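Local coordinates for protein allantoicase (Saccharomyces cerevisiae, PDB 1O59) that catalyses the hydrolysis of allantoate to (S)-ureidoglycolate and urea, a step of purine breakdown that lets yeast draw on purines as a secondary nitrogen source, at residues I38-G43 / I61-P66; G110-A115 / G185-F190; A122-I127 / K152-P157. All coordinates share one frame; numbering follows the deposited sequence.

Contact 1: I38-G43 / I61-P66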
loop_
_atom_site.group_PDB
_atom_site.type_symbol
_atom_site.label_atom_id
_atom_site.label_comp_id
_atom_site.label_asym_id
_atom_site.label_seq_id
_atom_site.Cartn_x
_atom_site.Cartn_y
_atom_site.Cartn_z
ATOM N N ILE A 38 -6.228 0.591 2.713
ATOM C CA ILE A 38 -7.311 1.480 2.270
ATOM C C ILE A 38 -6.970 2.326 1.048
ATOM O O ILE A 38 -7.834 3.071 0.567
ATOM C CB ILE A 38 -7.804 2.413 3.394
ATOM C CG1 ILE A 38 -6.705 3.394 3.824
ATOM C CG2 ILE A 38 -8.295 1.580 4.553
ATOM C CD1 ILE A 38 -7.088 4.308 4.961
ATOM N N GLY A 39 -5.731 2.227 0.561
ATOM C CA GLY A 39 -5.325 2.937 -0.654
ATOM C C GLY A 39 -6.198 2.538 -1.831
ATOM O O GLY A 39 -6.489 1.357 -1.997
ATOM N N SER A 40 -6.602 3.527 -2.634
ATOM C CA SER A 40 -7.372 3.295 -3.856
ATOM C C SER A 40 -6.661 2.417 -4.884
ATOM O O SER A 40 -7.306 1.763 -5.708
ATOM C CB SER A 40 -7.706 4.617 -4.511
ATOM O OG SER A 40 -6.535 5.258 -4.941
ATOM N N LYS A 41 -5.336 2.423 -4.834
ATOM C CA LYS A 41 -4.511 1.669 -5.778
ATOM C C LYS A 41 -4.526 0.164 -5.560
ATOM O O LYS A 41 -4.075 -0.557 -6.454
ATOM C CB LYS A 41 -3.066 2.160 -5.783
ATOM C CG LYS A 41 -2.232 1.783 -4.562
ATOM C CD LYS A 41 -0.844 2.409 -4.730
ATOM C CE LYS A 41 0.158 1.945 -3.723
ATOM N NZ LYS A 41 1.452 2.660 -3.992
ATOM N N LEU A 42 -5.007 -0.311 -4.403
ATOM C CA LEU A 42 -5.328 -1.728 -4.279
ATOM C C LEU A 42 -6.821 -1.952 -4.075
ATOM O O LEU A 42 -7.259 -3.035 -3.731
ATOM C CB LEU A 42 -4.471 -2.456 -3.224
ATOM C CG LEU A 42 -4.360 -1.952 -1.791
ATOM C CD1 LEU A 42 -5.707 -2.060 -1.043
ATOM C CD2 LEU A 42 -3.245 -2.690 -1.037
ATOM N N GLY A 43 -7.600 -0.928 -4.342
ATOM C CA GLY A 43 -9.039 -1.073 -4.427
ATOM C C GLY A 43 -9.805 -0.568 -3.223
ATOM O O GLY A 43 -10.990 -0.881 -3.079
ATOM N N ILE A 61 -7.503 8.753 0.046
ATOM C CA ILE A 61 -6.869 7.449 -0.263
ATOM C C ILE A 61 -6.147 7.383 -1.601
ATOM O O ILE A 61 -5.670 6.290 -2.007
ATOM C CB ILE A 61 -7.862 6.279 -0.182
ATOM C CG1 ILE A 61 -9.057 6.479 -1.106
ATOM C CG2 ILE A 61 -8.368 6.088 1.241
ATOM C CD1 ILE A 61 -9.935 5.214 -1.200
ATOM N N GLN A 62 -6.035 8.537 -2.275
ATOM C CA GLN A 62 -5.358 8.576 -3.573
ATOM C C GLN A 62 -3.854 8.287 -3.417
ATOM O O GLN A 62 -3.224 8.676 -2.446
ATOM C CB GLN A 62 -5.611 9.914 -4.319
ATOM C CG GLN A 62 -7.092 10.152 -4.631
ATOM C CD GLN A 62 -7.735 8.971 -5.422
ATOM O OE1 GLN A 62 -7.244 8.603 -6.514
ATOM N NE2 GLN A 62 -8.792 8.368 -4.860
ATOM N N PRO A 63 -3.284 7.616 -4.399
ATOM C CA PRO A 63 -1.870 7.229 -4.358
ATOM C C PRO A 63 -0.858 8.380 -4.403
ATOM O O PRO A 63 0.296 8.220 -3.971
ATOM C CB PRO A 63 -1.716 6.366 -5.611
ATOM C CG PRO A 63 -2.872 6.672 -6.459
ATOM C CD PRO A 63 -3.958 7.170 -5.625
ATOM N N THR A 64 -1.290 9.512 -4.935
ATOM C CA THR A 64 -0.427 10.661 -5.155
ATOM C C THR A 64 -0.138 11.375 -3.844
ATOM O O THR A 64 -0.872 11.244 -2.861
ATOM C CB THR A 64 -1.142 11.644 -6.074
ATOM O OG1 THR A 64 -2.489 11.803 -5.618
ATOM C CG2 THR A 64 -1.357 11.073 -7.454
ATOM N N ALA A 65 0.935 12.139 -3.826
ATOM C CA ALA A 65 1.176 13.033 -2.706
ATOM C C ALA A 65 0.329 14.244 -2.988
ATOM O O ALA A 65 0.105 14.559 -4.159
ATOM C CB ALA A 65 2.661 13.407 -2.578
ATOM N N PRO A 66 -0.148 14.916 -1.946
ATOM C CA PRO A 66 -1.027 16.059 -2.125
ATOM C C PRO A 66 -0.287 17.281 -2.671
ATOM O O PRO A 66 0.922 17.442 -2.444
ATOM C CB PRO A 66 -1.578 16.324 -0.724
ATOM C CG PRO A 66 -0.853 15.434 0.207
ATOM C CD PRO A 66 0.142 14.652 -0.525
HETATM O O HOH W 1 -3.638 4.541 -3.137
HETATM O O HOH W 2 0.975 5.777 -2.552
#
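Ile61 lays its branched side chain against the carbonyl oxygen of Ile38, which lies in the lap of that side chain. CG2 of Ile61, standing anti to its own carbonyl carbon, comes to 3.1 Å from Ile38 O. From the other branch, Ile61 CD1 approaches the same Ile38 O at 3.5 Å. The two isoleucine side chains cross obliquely, with CG1 of Ile38 4.1 Å from CG2 of Ile61.

Two residues on, at Ser40, the contact becomes polar. Ser40 N gives a nearly straight hydrogen bond of 3.0 Å to Ile61 O (173° at the hydrogen), reaching the oxygen from a position tilted away from the carbonyl plane. The same oxygen accepts from a water that also takes the N-H of Lys41, a bridge that carries the backbone pairing one residue further. Ser40 OG sits 3.2 Å from Ile61 O and 3.3 Å from Pro63 CD, so the hydroxyl fills the corner between that carbonyl and the proline ring. Beyond it Lys41 and Pro63 run alongside with opposite headings, Lys41 CD lying 4.1 Å from Pro63 CB. The extended lysine carries its ammonium group past the proline to Asp231, in a salt bridge, and to Asn232. Both fall within the sequence range of the second allantoicase repeat, so the lysine links this loop pair to that part of the chain.

The repeats belong to the galactose-binding-domain-like clan. Segment 38-43 joins strand 35-36 to strand 45-49. Residues 61-66 lie in the long loop between strands 45-49 and 83-84. Strand 186-196 borders both loops: Ile38 packs on its Phe190 and Leu192, and Arg191 NH1 donates to Gln62 O.

Contact 2: G110-A115 / G185-F190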
loop_
_atom_site.group_PDB
_atom_site.type_symbol
_atom_site.label_atom_id
_atom_site.label_comp_id
_atom_site.label_asym_id
_atom_site.label_seq_id
_atom_site.Cartn_x
_atom_site.Cartn_y
_atom_site.Cartn_z
ATOM N N GLY A 110 -0.517 3.767 10.742
ATOM C CA GLY A 110 -1.043 4.592 9.662
ATOM C C GLY A 110 -0.385 5.936 9.510
ATOM O O GLY A 110 0.580 6.261 10.203
ATOM N N GLU A 111 -0.906 6.700 8.562
ATOM C CA GLU A 111 -0.512 8.088 8.341
ATOM C C GLU A 111 -1.728 9.003 8.192
ATOM O O GLU A 111 -2.680 8.712 7.422
ATOM C CB GLU A 111 0.368 8.260 7.083
ATOM C CG GLU A 111 0.672 9.750 6.787
ATOM C CD GLU A 111 1.524 10.023 5.531
ATOM O OE1 GLU A 111 2.169 9.088 4.986
ATOM O OE2 GLU A 111 1.557 11.202 5.091
ATOM N N ILE A 112 -1.654 10.124 8.886
ATOM C CA ILE A 112 -2.553 11.238 8.663
ATOM C C ILE A 112 -1.727 12.441 8.209
ATOM O O ILE A 112 -0.844 12.925 8.938
ATOM C CB ILE A 112 -3.357 11.554 9.951
ATOM C CG1 ILE A 112 -4.420 10.451 10.221
ATOM C CG2 ILE A 112 -4.001 12.950 9.891
ATOM C CD1 ILE A 112 -5.625 10.504 9.283
ATOM N N ASP A 113 -2.008 12.880 6.979
ATOM C CA ASP A 113 -1.381 14.069 6.392
ATOM C C ASP A 113 -2.385 15.244 6.293
ATOM O O ASP A 113 -3.359 15.200 5.522
ATOM C CB ASP A 113 -0.816 13.711 5.003
ATOM C CG ASP A 113 0.156 14.784 4.432
ATOM O OD1 ASP A 113 0.386 15.879 5.059
ATOM O OD2 ASP A 113 0.731 14.590 3.328
ATOM N N THR A 114 -2.140 16.294 7.055
ATOM C CA THR A 114 -2.952 17.513 6.991
ATOM C C THR A 114 -2.375 18.547 6.025
ATOM O O THR A 114 -2.667 19.722 6.152
ATOM C CB THR A 114 -3.082 18.153 8.411
ATOM O OG1 THR A 114 -1.790 18.362 8.991
ATOM C CG2 THR A 114 -3.760 17.218 9.391
ATOM N N ALA A 115 -1.559 18.116 5.066
ATOM C CA ALA A 115 -0.907 19.017 4.090
ATOM C C ALA A 115 -1.778 20.140 3.551
ATOM O O ALA A 115 -2.880 19.905 3.019
ATOM C CB ALA A 115 -0.351 18.215 2.918
ATOM N N GLY A 185 -12.959 19.888 9.806
ATOM C CA GLY A 185 -11.721 20.465 9.271
ATOM C C GLY A 185 -11.244 19.812 7.987
ATOM O O GLY A 185 -12.030 19.312 7.193
ATOM N N GLY A 186 -9.935 19.782 7.800
ATOM C CA GLY A 186 -9.368 19.201 6.596
ATOM C C GLY A 186 -8.297 18.172 6.885
ATOM O O GLY A 186 -7.522 18.285 7.862
ATOM N N ILE A 187 -8.277 17.161 6.029
ATOM C CA ILE A 187 -7.215 16.184 5.990
ATOM C C ILE A 187 -6.895 15.880 4.517
ATOM O O ILE A 187 -7.785 15.549 3.734
ATOM C CB ILE A 187 -7.630 14.883 6.720
ATOM C CG1 ILE A 187 -7.871 15.134 8.230
ATOM C CG2 ILE A 187 -6.555 13.790 6.529
ATOM C CD1 ILE A 187 -8.550 13.954 8.939
ATOM N N ALA A 188 -5.611 15.930 4.183
ATOM C CA ALA A 188 -5.137 15.666 2.829
ATOM C C ALA A 188 -5.135 14.161 2.522
ATOM O O ALA A 188 -5.808 13.724 1.570
ATOM C CB ALA A 188 -3.743 16.278 2.635
ATOM N N ARG A 189 -4.428 13.378 3.344
ATOM C CA ARG A 189 -4.289 11.938 3.105
ATOM C C ARG A 189 -4.471 11.105 4.328
ATOM O O ARG A 189 -4.080 11.514 5.445
ATOM C CB ARG A 189 -2.923 11.581 2.515
ATOM C CG ARG A 189 -2.699 12.053 1.072
ATOM C CD ARG A 189 -3.634 11.446 0.057
ATOM N NE ARG A 189 -3.308 11.923 -1.303
ATOM C CZ ARG A 189 -3.732 13.067 -1.835
ATOM N NH1 ARG A 189 -4.562 13.875 -1.188
ATOM N NH2 ARG A 189 -3.360 13.380 -3.059
ATOM N N PHE A 190 -5.014 9.905 4.114
ATOM C CA PHE A 190 -5.119 8.897 5.192
ATOM C C PHE A 190 -4.653 7.525 4.723
ATOM O O PHE A 190 -5.278 6.921 3.857
ATOM C CB PHE A 190 -6.557 8.837 5.707
ATOM C CG PHE A 190 -6.822 7.765 6.758
ATOM C CD1 PHE A 190 -5.877 7.462 7.768
ATOM C CD2 PHE A 190 -8.046 7.090 6.766
ATOM C CE1 PHE A 190 -6.142 6.488 8.734
ATOM C CE2 PHE A 190 -8.323 6.139 7.747
ATOM C CZ PHE A 190 -7.366 5.838 8.730
#
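Ile112 and Phe190 meet through two torsions: the phenylalanine CG stands anti to its backbone N (chi1 176°), and chi2 of Ile112, at -74°, bends CD1 round to the ring. That methyl reaches Phe190 CD1 at 3.4 Å, the two side chains crossing at a slant. The ring edge also takes Glu111 O in its plane, 3.5 Å from CD1 of Phe190. An alanine in place of Phe190 would probably leave a gap beside CD1 of Ile112, without the ring that Leu179 and Ile127 also touch.

Around this pair the antiparallel backbones show a classic beta bulge, in which Ala188 and Arg189 both face Asp113. Asp113 N donates to Arg189 O at 2.9 Å in the regular way, while Asp113 O is gripped twice. Arg189 N comes to it at 3.0 Å in the carbonyl plane, on a lone pair, whereas Ala188 N, at 2.7 Å, approaches nearly along the C=O axis through a bent bond (131° at the hydrogen). The strand 105-113 ends here in an Asx turn, with Asp113 OD1 accepting from Ala115 N from above the carboxylate plane. Ala115 CB then rests 3.9 Å from Ala188 CB. On the bulge, Arg189 NH1 returns to Ala188 O and also makes a salt bridge with Asp81.

Within the sheet, strand 105-113 lies between 186-196 and 160-164. Toward the other sheet, Ile112 packs on strand 176-182, and Ile187 and Phe190 on both 176-182 and 124-130.

Contact 3: A122-I127 / K152-P157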
loop_
_atom_site.group_PDB
_atom_site.type_symbol
_atom_site.label_atom_id
_atom_site.label_comp_id
_atom_site.label_asym_id
_atom_site.label_seq_id
_atom_site.Cartn_x
_atom_site.Cartn_y
_atom_site.Cartn_z
ATOM N N ALA A 122 -7.717 19.055 10.690
ATOM C CA ALA A 122 -8.306 18.212 11.744
ATOM C C ALA A 122 -7.553 18.406 13.074
ATOM O O ALA A 122 -6.338 18.165 13.102
ATOM C CB ALA A 122 -8.200 16.765 11.344
ATOM N N PRO A 123 -8.234 18.843 14.144
ATOM C CA PRO A 123 -7.591 18.996 15.451
ATOM C C PRO A 123 -7.281 17.682 16.132
ATOM O O PRO A 123 -6.285 17.583 16.844
ATOM C CB PRO A 123 -8.635 19.759 16.284
ATOM C CG PRO A 123 -9.656 20.192 15.337
ATOM C CD PRO A 123 -9.650 19.262 14.188
ATOM N N PHE A 124 -8.163 16.707 15.960
ATOM C CA PHE A 124 -8.018 15.418 16.586
ATOM C C PHE A 124 -8.643 14.390 15.663
ATOM O O PHE A 124 -9.638 14.650 14.995
ATOM C CB PHE A 124 -8.722 15.325 17.933
ATOM C CG PHE A 124 -8.177 16.237 19.002
ATOM C CD1 PHE A 124 -8.725 17.493 19.198
ATOM C CD2 PHE A 124 -7.164 15.820 19.842
ATOM C CE1 PHE A 124 -8.254 18.345 20.205
ATOM C CE2 PHE A 124 -6.676 16.649 20.831
ATOM C CZ PHE A 124 -7.219 17.913 21.024
ATOM N N VAL A 125 -8.048 13.205 15.669
ATOM C CA VAL A 125 -8.486 12.099 14.862
ATOM C C VAL A 125 -8.559 10.877 15.779
ATOM O O VAL A 125 -7.775 10.741 16.733
ATOM C CB VAL A 125 -7.480 11.887 13.697
ATOM C CG1 VAL A 125 -7.492 10.490 13.194
ATOM C CG2 VAL A 125 -7.760 12.863 12.511
ATOM N N SER A 126 -9.541 10.019 15.528
ATOM C CA SER A 126 -9.506 8.651 16.039
ATOM C C SER A 126 -9.892 7.704 14.878
ATOM O O SER A 126 -10.442 8.137 13.849
ATOM C CB SER A 126 -10.361 8.467 17.318
ATOM O OG SER A 126 -11.762 8.485 17.089
ATOM N N ILE A 127 -9.531 6.427 15.043
ATOM C CA ILE A 127 -9.843 5.401 14.069
ATOM C C ILE A 127 -10.494 4.186 14.709
ATOM O O ILE A 127 -10.058 3.683 15.750
ATOM C CB ILE A 127 -8.588 4.989 13.297
ATOM C CG1 ILE A 127 -7.838 6.231 12.781
ATOM C CG2 ILE A 127 -8.969 4.095 12.098
ATOM C CD1 ILE A 127 -6.414 5.936 12.281
ATOM N N LYS A 152 -8.047 8.726 20.194
ATOM C CA LYS A 152 -8.064 10.122 19.783
ATOM C C LYS A 152 -6.690 10.753 19.992
ATOM O O LYS A 152 -6.113 10.663 21.066
ATOM C CB LYS A 152 -9.141 10.866 20.590
ATOM C CG LYS A 152 -9.480 12.243 20.085
ATOM C CD LYS A 152 -10.148 13.103 21.176
ATOM C CE LYS A 152 -11.571 13.560 20.820
ATOM N NZ LYS A 152 -12.097 14.600 21.804
ATOM N N PHE A 153 -6.158 11.371 18.954
ATOM C CA PHE A 153 -4.905 12.083 19.077
ATOM C C PHE A 153 -4.925 13.378 18.305
ATOM O O PHE A 153 -5.596 13.517 17.296
ATOM C CB PHE A 153 -3.719 11.210 18.633
ATOM C CG PHE A 153 -3.716 10.845 17.148
ATOM C CD1 PHE A 153 -3.174 11.708 16.197
ATOM C CD2 PHE A 153 -4.216 9.608 16.716
ATOM C CE1 PHE A 153 -3.164 11.353 14.856
ATOM C CE2 PHE A 153 -4.195 9.238 15.399
ATOM C CZ PHE A 153 -3.670 10.111 14.454
ATOM N N GLU A 154 -4.134 14.306 18.805
ATOM C CA GLU A 154 -4.011 15.647 18.264
ATOM C C GLU A 154 -3.195 15.655 16.976
ATOM O O GLU A 154 -2.189 14.969 16.863
ATOM C CB GLU A 154 -3.336 16.538 19.306
ATOM C CG GLU A 154 -3.443 18.021 19.031
ATOM C CD GLU A 154 -2.992 18.876 20.221
ATOM O OE1 GLU A 154 -2.338 18.327 21.164
ATOM O OE2 GLU A 154 -3.309 20.101 20.235
ATOM N N CYS A 155 -3.658 16.427 16.000
ATOM C CA CYS A 155 -2.924 16.669 14.764
ATOM C C CYS A 155 -2.494 18.121 14.699
ATOM O O CYS A 155 -3.127 18.993 15.292
ATOM C CB CYS A 155 -3.826 16.427 13.578
ATOM S SG CYS A 155 -4.341 14.743 13.363
ATOM N N GLY A 156 -1.428 18.370 13.943
ATOM C CA GLY A 156 -0.970 19.726 13.644
ATOM C C GLY A 156 -1.215 20.160 12.206
ATOM O O GLY A 156 -1.627 19.351 11.363
ATOM N N PRO A 157 -0.911 21.424 11.920
ATOM C CA PRO A 157 -1.190 21.997 10.620
ATOM C C PRO A 157 -0.258 21.480 9.541
ATOM O O PRO A 157 0.929 21.343 9.775
ATOM C CB PRO A 157 -0.995 23.500 10.838
ATOM C CG PRO A 157 -0.070 23.615 11.974
ATOM C CD PRO A 157 -0.272 22.397 12.819
HETATM O O HOH W 3 -5.151 20.194 17.779
#
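Val125 and Phe153 are the hydrogen-bonded pair of an antiparallel two-strand contact at the edge of the five-stranded sheet in this beta-sandwich repeat. The tight part is buried. Backbone bonds run both ways between this pair, Phe153 N to Val125 O at 2.8 Å and Val125 N to Phe153 O at 3.0 Å. A third, from Cys155 N to Pro123 O at 3.0 Å, takes the pairing past the strand ends. The two side chains run side by side from the same face of the strand pair, Val125 CB standing over one face of the Phe153 ring toward its rim and Val125 CG1 4.0 Å from Phe153 CZ. Val125 CG2 meets Cys155 SG, also at 4.0 Å. The Phe153 ring goes on to an edge-to-face stack with Phe15.

The side of Phe124, Glu154 and Lys152 is more exposed, with water and charged ends. Lys152 runs past Phe124, but its NZ stays 5.3 Å from the ring centroid, at most a weak cation-pi attraction; Lys152 also makes a cation-pi contact with Tyr182. A water lies close to both Pro123 O and Glu154 OE2. Glu154 slants across Phe124, carboxylate and ring planes only 17° apart, and its CB touches Phe124 CE2 at 3.7 Å.

From the N terminus, contact 1 comes first and is complete before the others begin: residues 38-43 are rejoined by 61-66 after a loop that contains strand 45-49. Contact 2 opens at 110-115 and waits for 185-190; in between, contact 3 closes its own shorter loop, from 122-127 to 152-157, so it is wholly enclosed and nothing crosses. Contact 2 belongs to the six-stranded sheet and contact 3 to the five-stranded one facing it. Their ends are probably tied by Gly186 O with Ala122 N and by Thr114 OG1 with Gly156 O. Toward contact 1, Arg189 NE probably bonds Thr64 O, making contact 2 the middle member of the three.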